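Local coordinates for Poly(A) RNA polymerase GLD2 (Rattus norvegicus, PDB 6LBK), which probably adds AMP units from ATP to the 3' ends of selected cytoplasmic mRNAs, and single nucleotides to certain microRNAs, as a non-canonical poly(A) polymerase, at residues C63-S68 with G97-G102; T192-Y195 with V200-L203; H235-Q238 with I244-S247. The protein carries 1 engineered substitution. All coordinates share one frame; numbering follows the deposited sequence.

Overall arrangement
From the N terminus, the chain leaves helix 51-63 and turns into helix 67-85; contact 1 holds that turn against the loop between strands 91-96 and 110-116, closing a loop that holds helix 67-85 and strand 91-96. Contact 2 is a shorter closure, across the link between helices 182-194 and 200-213. Contact 3 closes a loop one residue longer, where the chain returns to the end of helix 226-239. The three closures follow in series, none enclosing or crossing another. Contact 2 lies between the others in space and touches both: Arg201 reaches contact 1, while Tyr193 and Val200 pack on contact 3, joining the loop that leads to the probable metal-binding aspartates to the helices after the palm.

Contact 1: residues C63-S68 with G97-G102; sequences CQQQAS and GSSLNG
A fully stretched side chain brings Gln65 up to Ser99: chi1 of 180° sets CG opposite the main-chain nitrogen, and the second torsion, also extended, continues the line outward, carrying the amide across to the second segment. The third torsion then fixes the turn of the amide plane. In this setting Gln65 NE2 donates to Ser99 O at 3.1 Å. The bond is nearly straight, 166° at the hydrogen, and the acceptor lies almost within the plane of the glutamine amide, although the donor is tilted 25° from the plane of the carbonyl. The other end of the amide lies alongside the backbone, with Gln65 OE1 3.5 Å from Ser99 CA. Lys73, from helix 67-85, makes weak hydrogen bonds to both Gln65 OE1 and Ser99 OG, so one lysine spans the two partners.

The receiving loop has its own internal brace. The carbonyl O of Gly97 accepts from Leu100 N at 2.9 Å and from Asn101 N at 2.7 Å, folding the chain into the tight turn that presents the Ser99 carbonyl. One glutamine between two helices thus fastens a loop that runs on towards Asp109 and Asp111, the probable catalytic magnesium ligands. Gly97 and Ser98 followed by this aspartate pair match the Gly-Ser signature of the nucleotidyltransferase palm in the DNA polymerase beta superfamily.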
loop_
_atom_site.group_PDB
_atom_site.type_symbol
_atom_site.label_atom_id
_atom_site.label_comp_id
_atom_site.label_asym_id
_atom_site.label_seq_id
_atom_site.Cartn_x
_atom_site.Cartn_y
_atom_site.Cartn_z
ATOM N N CYS A 63 9.865 13.215 -1.947
ATOM C CA CYS A 63 8.938 12.382 -2.714
ATOM C C CYS A 63 7.576 12.179 -2.048
ATOM O O CYS A 63 6.647 11.743 -2.724
ATOM C CB CYS A 63 9.548 11.003 -3.010
ATOM S SG CYS A 63 10.973 11.028 -4.108
ATOM N N GLN A 64 7.440 12.472 -0.761
ATOM C CA GLN A 64 6.168 12.353 -0.058
ATOM C C GLN A 64 5.065 13.112 -0.790
ATOM O O GLN A 64 5.291 14.203 -1.323
ATOM C CB GLN A 64 6.351 12.906 1.351
ATOM C CG GLN A 64 5.147 13.054 2.224
ATOM C CD GLN A 64 5.490 13.907 3.436
ATOM O OE1 GLN A 64 4.665 14.099 4.331
ATOM N NE2 GLN A 64 6.686 14.483 3.432
ATOM N N GLN A 65 3.864 12.534 -0.805
ATOM C CA GLN A 65 2.727 13.162 -1.476
ATOM C C GLN A 65 2.397 14.510 -0.822
ATOM O O GLN A 65 2.165 14.594 0.393
ATOM C CB GLN A 65 1.514 12.230 -1.433
ATOM C CG GLN A 65 0.261 12.802 -2.103
ATOM C CD GLN A 65 -0.997 11.977 -1.821
ATOM O OE1 GLN A 65 -1.462 11.217 -2.665
ATOM N NE2 GLN A 65 -1.536 12.121 -0.622
ATOM N N GLN A 66 2.402 15.569 -1.628
ATOM C CA GLN A 66 2.152 16.904 -1.114
ATOM C C GLN A 66 0.661 17.216 -1.096
ATOM O O GLN A 66 -0.129 16.663 -1.866
ATOM C CB GLN A 66 2.914 17.951 -1.934
ATOM C CG GLN A 66 4.444 17.852 -1.784
ATOM C CD GLN A 66 5.212 18.636 -2.837
ATOM O OE1 GLN A 66 4.849 18.644 -4.016
ATOM N NE2 GLN A 66 6.288 19.296 -2.412
ATOM N N ALA A 67 0.286 18.147 -0.214
ATOM C CA ALA A 67 -1.119 18.507 -0.069
ATOM C C ALA A 67 -1.743 18.898 -1.400
ATOM O O ALA A 67 -2.912 18.579 -1.645
ATOM C CB ALA A 67 -1.279 19.640 0.943
ATOM N N SER A 68 -0.978 19.552 -2.292
ATOM C CA SER A 68 -1.549 19.977 -3.572
ATOM C C SER A 68 -1.827 18.786 -4.491
ATOM O O SER A 68 -2.834 18.784 -5.226
ATOM C CB SER A 68 -0.652 21.026 -4.247
ATOM O OG SER A 68 0.535 20.503 -4.818
ATOM N N GLY A 97 -6.380 3.707 -0.784
ATOM C CA GLY A 97 -5.014 3.332 -1.111
ATOM C C GLY A 97 -3.977 4.394 -0.775
ATOM O O GLY A 97 -4.132 5.184 0.165
ATOM N N SER A 98 -2.896 4.410 -1.575
ATOM C CA SER A 98 -1.772 5.311 -1.318
ATOM C C SER A 98 -2.185 6.776 -1.243
ATOM O O SER A 98 -1.562 7.557 -0.507
ATOM C CB SER A 98 -0.726 5.130 -2.394
ATOM O OG SER A 98 -0.236 3.794 -2.342
ATOM N N SER A 99 -3.212 7.180 -2.002
ATOM C CA SER A 99 -3.642 8.574 -1.969
ATOM C C SER A 99 -4.084 8.990 -0.577
ATOM O O SER A 99 -3.869 10.138 -0.174
ATOM C CB SER A 99 -4.754 8.797 -2.982
ATOM O OG SER A 99 -4.291 8.403 -4.261
ATOM N N LEU A 100 -4.594 8.060 0.214
ATOM C CA LEU A 100 -5.121 8.433 1.511
ATOM C C LEU A 100 -4.597 7.617 2.692
ATOM O O LEU A 100 -4.758 8.067 3.828
ATOM C CB LEU A 100 -6.655 8.349 1.463
ATOM C CG LEU A 100 -7.386 9.570 1.983
ATOM C CD1 LEU A 100 -6.754 10.870 1.473
ATOM C CD2 LEU A 100 -8.797 9.419 1.448
ATOM N N ASN A 101 -3.924 6.485 2.471
ATOM C CA ASN A 101 -3.476 5.640 3.580
ATOM C C ASN A 101 -2.209 6.153 4.262
ATOM O O ASN A 101 -1.661 5.445 5.105
ATOM C CB ASN A 101 -3.245 4.195 3.097
ATOM C CG ASN A 101 -2.050 4.062 2.161
ATOM O OD1 ASN A 101 -1.218 4.959 2.069
ATOM N ND2 ASN A 101 -1.999 2.968 1.425
ATOM N N GLY A 102 -1.699 7.323 3.884
ATOM C CA GLY A 102 -0.500 7.877 4.478
ATOM C C GLY A 102 0.811 7.422 3.872
ATOM O O GLY A 102 1.857 7.968 4.234
#

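Contact 2: residues T192-Y195 with V200-L203; sequences TYAY and VRPL
Arg201 runs out from the first turn of helix 200-213 along the end of helix 182-194, touching Ala194 and then Tyr195. Arg201 CB lies 4.2 Å from the carbonyl O of Ala194, and CG comes closer, meeting that oxygen and, at 3.8 Å, the methyl CB of Ala194. Arg201 CD is 3.1 Å from Ala194 O, and it also sits over the Tyr195 ring in a CH-pi contact, 3.9 Å from the centroid and 18° off the normal. The bend at chi3, 75°, then lays the guanidinium over the hydroxyl end of the phenol, the planes 16° apart, with Tyr195 OH 3.4 Å above the guanidinium plane. CZ lies near Tyr195 OH and CE1, and Arg201 NH1 is 3.9 Å from Tyr195 CE1. The polar tip reaches two loops: NE hydrogen-bonds to Gly102 O, in the loop before the probable metal ligands, and NH2 to Gln64 OE1, just after helix 51-63, fixing the plane's rotation.

Val200 CG1 and CG2 each lie 4.0 Å from Tyr193 O, while Tyr193 OH bonds to Leu248 N. The two consecutive helices and their short loop are consistent with passage from the palm towards the helical central domain of the poly(A) polymerase fold.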
loop_
_atom_site.group_PDB
_atom_site.type_symbol
_atom_site.label_atom_id
_atom_site.label_comp_id
_atom_site.label_asym_id
_atom_site.label_seq_id
_atom_site.Cartn_x
_atom_site.Cartn_y
_atom_site.Cartn_z
ATOM N N THR A 192 -3.845 4.811 9.999
ATOM C CA THR A 192 -3.649 4.936 11.442
ATOM C C THR A 192 -2.270 4.440 11.851
ATOM O O THR A 192 -1.651 5.001 12.759
ATOM C CB THR A 192 -4.756 4.179 12.190
ATOM O OG1 THR A 192 -6.029 4.641 11.732
ATOM C CG2 THR A 192 -4.663 4.433 13.687
ATOM N N TYR A 193 -1.768 3.414 11.164
ATOM C CA TYR A 193 -0.387 3.009 11.348
ATOM C C TYR A 193 0.565 4.067 10.811
ATOM O O TYR A 193 1.610 4.338 11.421
ATOM C CB TYR A 193 -0.145 1.702 10.618
ATOM C CG TYR A 193 -0.641 0.456 11.286
ATOM C CD1 TYR A 193 -0.087 0.013 12.475
ATOM C CD2 TYR A 193 -1.620 -0.324 10.682
ATOM C CE1 TYR A 193 -0.510 -1.152 13.050
ATOM C CE2 TYR A 193 -2.046 -1.490 11.256
ATOM C CZ TYR A 193 -1.488 -1.899 12.433
ATOM O OH TYR A 193 -1.924 -3.063 13.001
ATOM N N ALA A 194 0.218 4.669 9.658
ATOM C CA ALA A 194 1.128 5.595 8.985
ATOM C C ALA A 194 1.476 6.782 9.875
ATOM O O ALA A 194 2.544 7.380 9.731
ATOM C CB ALA A 194 0.516 6.063 7.661
ATOM N N TYR A 195 0.581 7.165 10.770
ATOM C CA TYR A 195 0.840 8.299 11.641
ATOM C C TYR A 195 0.970 7.883 13.108
ATOM O O TYR A 195 1.046 8.749 13.989
ATOM C CB TYR A 195 -0.253 9.358 11.438
ATOM C CG TYR A 195 -0.215 9.959 10.046
ATOM C CD1 TYR A 195 0.605 11.050 9.753
ATOM C CD2 TYR A 195 -0.964 9.403 9.010
ATOM C CE1 TYR A 195 0.655 11.585 8.464
ATOM C CE2 TYR A 195 -0.926 9.931 7.725
ATOM C CZ TYR A 195 -0.121 11.019 7.453
ATOM O OH TYR A 195 -0.094 11.530 6.166
ATOM N N VAL A 200 7.471 5.195 10.497
ATOM C CA VAL A 200 6.774 4.254 9.621
ATOM C C VAL A 200 6.705 4.797 8.200
ATOM O O VAL A 200 6.946 4.067 7.233
ATOM C CB VAL A 200 5.378 3.928 10.170
ATOM C CG1 VAL A 200 4.651 3.053 9.184
ATOM C CG2 VAL A 200 5.481 3.230 11.545
ATOM N N ARG A 201 6.394 6.091 8.041
ATOM C CA ARG A 201 6.216 6.624 6.689
ATOM C C ARG A 201 7.532 6.776 5.932
ATOM O O ARG A 201 7.586 6.363 4.757
ATOM C CB ARG A 201 5.424 7.936 6.732
ATOM C CG ARG A 201 3.900 7.693 6.882
ATOM C CD ARG A 201 3.103 8.995 7.131
ATOM N NE ARG A 201 2.975 9.797 5.913
ATOM C CZ ARG A 201 3.462 11.024 5.758
ATOM N NH1 ARG A 201 4.103 11.625 6.751
ATOM N NH2 ARG A 201 3.311 11.657 4.605
ATOM N N PRO A 202 8.618 7.338 6.510
ATOM C CA PRO A 202 9.896 7.359 5.766
ATOM C C PRO A 202 10.395 5.981 5.372
ATOM O O PRO A 202 10.892 5.784 4.248
ATOM C CB PRO A 202 10.864 8.046 6.745
ATOM C CG PRO A 202 9.987 8.892 7.605
ATOM C CD PRO A 202 8.719 8.094 7.774
ATOM N N LEU A 203 10.248 5.004 6.265
ATOM C CA LEU A 203 10.733 3.670 5.959
ATOM C C LEU A 203 9.922 3.056 4.838
ATOM O O LEU A 203 10.473 2.499 3.883
ATOM C CB LEU A 203 10.645 2.788 7.195
ATOM C CG LEU A 203 11.379 1.476 6.941
ATOM C CD1 LEU A 203 12.932 1.733 7.084
ATOM C CD2 LEU A 203 10.891 0.292 7.784
#

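Contact 3: residues H235-Q238 with I244-S247; sequences HYLQ and ILPS
Leu237 and Gln238, near the end of helix 226-239, receive the returning chain at Ile244 and Leu245 in a loop folded back on the C-terminal end of that helix, within the helical domain that follows the palm. Backbone hydrogen bonds come first. The carbonyl O of Leu237 takes two: Ile244 N at 3.0 Å approaches almost in line with the carbonyl bond, whereas Leu245 N, at 3.3 Å, stands 60° out of the carbonyl plane. Successive amides of the loop therefore share one helix carbonyl.

Side-chain hydrogen bonding adds a second grip. The extended Gln238 chain, with chi2 of 176°, delivers NE2 to Pro246 O at 2.9 Å, the acceptor lying close to the plane of the amide. NE2 also bonds to Val307 O, so two carbonyls from different loops hold this buried amide. Beyond it, Ser247 occupies the N-cap of helix 248-251, although its OG finds its stronger partner in Arg308 O.

Apolar contacts complete the joint. The two methyls of Leu237 are shared between successive loop residues: CD2 meets Ile244 CD1 at 3.8 Å, while CD1 meets Leu245 CD1 at the same separation. Val200 of helix 200-213 packs on both leucines. A final touch is made by a carbon donor: Gln238 CA directs its hydrogen at Leu245 O, 3.4 Å away, with 154° at the hydrogen.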
loop_
_atom_site.group_PDB
_atom_site.type_symbol
_atom_site.label_atom_id
_atom_site.label_comp_id
_atom_site.label_asym_id
_atom_site.label_seq_id
_atom_site.Cartn_x
_atom_site.Cartn_y
_atom_site.Cartn_z
ATOM N N HIS A 235 4.669 -5.511 9.442
ATOM C CA HIS A 235 4.996 -6.731 10.173
ATOM C C HIS A 235 6.408 -6.666 10.774
ATOM O O HIS A 235 6.614 -7.029 11.943
ATOM C CB HIS A 235 4.853 -7.927 9.243
ATOM C CG HIS A 235 5.388 -9.195 9.813
ATOM N ND1 HIS A 235 4.700 -9.936 10.744
ATOM C CD2 HIS A 235 6.571 -9.820 9.632
ATOM C CE1 HIS A 235 5.423 -10.982 11.095
ATOM N NE2 HIS A 235 6.567 -10.931 10.438
ATOM N N TYR A 236 7.399 -6.224 9.985
ATOM C CA TYR A 236 8.763 -6.103 10.507
ATOM C C TYR A 236 8.787 -5.191 11.726
ATOM O O TYR A 236 9.426 -5.506 12.743
ATOM C CB TYR A 236 9.757 -5.591 9.432
ATOM C CG TYR A 236 11.158 -5.280 10.022
ATOM C CD1 TYR A 236 11.965 -6.296 10.573
ATOM C CD2 TYR A 236 11.658 -3.973 10.044
ATOM C CE1 TYR A 236 13.254 -5.996 11.148
ATOM C CE2 TYR A 236 12.932 -3.683 10.605
ATOM C CZ TYR A 236 13.705 -4.690 11.155
ATOM O OH TYR A 236 14.906 -4.362 11.682
ATOM N N LEU A 237 8.092 -4.056 11.641
ATOM C CA LEU A 237 8.000 -3.147 12.775
ATOM C C LEU A 237 7.221 -3.755 13.934
ATOM O O LEU A 237 7.447 -3.366 15.084
ATOM C CB LEU A 237 7.354 -1.832 12.336
ATOM C CG LEU A 237 8.062 -0.952 11.296
ATOM C CD1 LEU A 237 7.183 0.287 10.944
ATOM C CD2 LEU A 237 9.466 -0.537 11.769
ATOM N N GLN A 238 6.331 -4.717 13.667
ATOM C CA GLN A 238 5.475 -5.270 14.713
ATOM C C GLN A 238 6.151 -6.352 15.533
ATOM O O GLN A 238 5.767 -6.575 16.684
ATOM C CB GLN A 238 4.195 -5.829 14.097
ATOM C CG GLN A 238 3.092 -4.809 13.897
ATOM C CD GLN A 238 1.897 -5.409 13.186
ATOM O OE1 GLN A 238 2.050 -6.313 12.362
ATOM N NE2 GLN A 238 0.696 -4.931 13.517
ATOM N N ILE A 244 8.094 -1.570 17.443
ATOM C CA ILE A 244 7.769 -0.208 17.024
ATOM C C ILE A 244 6.279 -0.000 16.713
ATOM O O ILE A 244 5.784 1.136 16.817
ATOM C CB ILE A 244 8.633 0.152 15.791
ATOM C CG1 ILE A 244 10.067 0.447 16.182
ATOM C CG2 ILE A 244 8.048 1.287 14.955
ATOM C CD1 ILE A 244 10.936 0.726 14.985
ATOM N N LEU A 245 5.532 -1.067 16.421
ATOM C CA LEU A 245 4.100 -0.930 16.165
ATOM C C LEU A 245 3.366 -2.063 16.877
ATOM O O LEU A 245 3.835 -3.215 16.879
ATOM C CB LEU A 245 3.751 -0.931 14.660
ATOM C CG LEU A 245 4.111 0.331 13.849
ATOM C CD1 LEU A 245 3.675 0.224 12.387
ATOM C CD2 LEU A 245 3.577 1.635 14.501
ATOM N N PRO A 246 2.222 -1.766 17.497
ATOM C CA PRO A 246 1.420 -2.822 18.111
ATOM C C PRO A 246 0.496 -3.406 17.074
ATOM O O PRO A 246 0.751 -3.252 15.873
ATOM C CB PRO A 246 0.649 -2.077 19.196
ATOM C CG PRO A 246 0.396 -0.747 18.566
ATOM C CD PRO A 246 1.613 -0.441 17.707
ATOM N N SER A 247 -0.559 -4.088 17.508
ATOM C CA SER A 247 -1.658 -4.444 16.618
ATOM C C SER A 247 -2.815 -3.486 16.857
ATOM O O SER A 247 -3.352 -3.433 17.967
ATOM C CB SER A 247 -2.117 -5.882 16.825
ATOM O OG SER A 247 -3.281 -6.128 16.047
#